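Local structure of endoglucanase (Clostridium thermocellum, 2YIK) at residues Asp339-Asn342 / Phe343-Arg346. The protein probably hydrolyses internal beta-1,4-glucosidic bonds of cellulose, as a family 9 glycoside hydrolase that binds calcium and zinc ions. Residues are numbered along the deposited sequence; the frame is centred on the assembly and turned at random.
Sequences DSQN and FEDR. With CA (calcium ion), chain B.
Glu344 and Gln341 both set CG beside the backbone N and then bend at the second torsion (chi2 81° and -64°), which folds the carboxylate of Glu344 back toward the loop and lays the amide of Gln341 across it. The two side chains cross at about a right angle, with their flat ends turned 30° apart. NE2 of Gln341 rests against CB of Glu344 at 3.5 Å, while OE1 of Gln341 approaches CD of Glu344 at 3.7 Å, a contact of packing. The carboxylate holds the calcium ion with both oxygens, OE1 and OE2 of Glu344 each 2.7 Å from the metal. From the loop, the backbone O of Ser340 binds the same ion at 2.5 Å, and a water is a further ligand of the calcium ion; Asn333 and Asp337 also belong to this site. The example illustrates how a metal can fasten the first turn of a helix to the loop that leads into it. Gln341 occupies the N-cap position, and its O accepts a nearly straight hydrogen bond from N of Asp345 (2.8 Å), followed by that from Arg346 N to Asn342 O. On the outer side, a water accepts from NE2 of Gln341 and donates to OD1 of Asp345, which also forms a salt bridge with Lys348. Phe343 packs against helices 322-336 and 296-305, and Arg346 forms salt bridges with Glu296 and Asp300. Calcium probably offsets the charge of the buried Glu344 carboxylate, and because its ligands come from both sides of the turn, the ion ties the start of helix 342-350 to the end of helix 322-336.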
# COMPACT_ATOMS: atom_id res chain seq x y z
N ASP A 339 27.94 -14.57 -3.01
CA ASP A 339 28.85 -15.71 -2.97
C ASP A 339 29.43 -16.16 -1.62
O ASP A 339 30.48 -16.79 -1.57
CB ASP A 339 30.01 -15.48 -3.94
CG ASP A 339 29.53 -15.14 -5.35
OD1 ASP A 339 28.64 -15.86 -5.87
OD2 ASP A 339 30.05 -14.17 -5.94
N SER A 340 28.75 -15.86 -0.52
CA SER A 340 29.25 -16.30 0.78
C SER A 340 28.08 -16.56 1.72
O SER A 340 26.95 -16.27 1.37
CB SER A 340 30.21 -15.26 1.37
OG SER A 340 29.57 -14.40 2.28
N GLN A 341 28.33 -17.11 2.91
CA GLN A 341 27.26 -17.40 3.86
C GLN A 341 27.18 -16.43 5.04
O GLN A 341 26.48 -16.69 6.02
CB GLN A 341 27.43 -18.82 4.42
CG GLN A 341 27.04 -19.94 3.46
CD GLN A 341 25.56 -19.92 3.11
OE1 GLN A 341 25.19 -19.54 2.01
NE2 GLN A 341 24.72 -20.32 4.05
N ASN A 342 27.87 -15.30 4.94
CA ASN A 342 27.87 -14.31 6.01
C ASN A 342 26.51 -13.85 6.49
O ASN A 342 26.23 -13.92 7.69
CB ASN A 342 28.71 -13.08 5.62
CG ASN A 342 30.20 -13.34 5.75
OD1 ASN A 342 30.92 -13.40 4.75
ND2 ASN A 342 30.66 -13.53 6.99
N PHE A 343 25.66 -13.38 5.58
CA PHE A 343 24.32 -12.92 5.96
C PHE A 343 23.49 -14.06 6.54
O PHE A 343 22.79 -13.89 7.53
CB PHE A 343 23.60 -12.29 4.76
CG PHE A 343 24.10 -10.92 4.37
CD1 PHE A 343 25.31 -10.42 4.86
CD2 PHE A 343 23.37 -10.13 3.47
CE1 PHE A 343 25.79 -9.16 4.46
CE2 PHE A 343 23.84 -8.88 3.07
CZ PHE A 343 25.05 -8.39 3.56
N GLU A 344 23.56 -15.23 5.91
CA GLU A 344 22.80 -16.38 6.38
C GLU A 344 23.22 -16.77 7.80
O GLU A 344 22.38 -17.02 8.66
CB GLU A 344 22.99 -17.59 5.46
CG GLU A 344 22.34 -17.46 4.09
CD GLU A 344 23.18 -16.65 3.14
OE1 GLU A 344 24.20 -16.08 3.59
OE2 GLU A 344 22.82 -16.57 1.95
N ASP A 345 24.53 -16.84 8.03
CA ASP A 345 25.02 -17.21 9.35
C ASP A 345 24.74 -16.14 10.39
O ASP A 345 24.53 -16.46 11.56
CB ASP A 345 26.51 -17.54 9.28
CG ASP A 345 26.78 -18.80 8.49
OD1 ASP A 345 25.83 -19.59 8.29
OD2 ASP A 345 27.94 -19.02 8.06
N ARG A 346 24.75 -14.88 9.98
CA ARG A 346 24.45 -13.78 10.90
C ARG A 346 22.97 -13.88 11.28
O ARG A 346 22.60 -13.69 12.44
CB ARG A 346 24.72 -12.42 10.24
CG ARG A 346 26.18 -11.95 10.32
CD ARG A 346 26.40 -10.69 9.48
NE ARG A 346 25.62 -9.54 9.94
CZ ARG A 346 25.45 -8.41 9.24
NH1 ARG A 346 26.02 -8.28 8.05
NH2 ARG A 346 24.72 -7.42 9.74
CA CA B . 24.87 -14.98 1.26
O HOH W 1 25.66 -21.73 6.02
O HOH W 2 24.22 -16.30 -0.92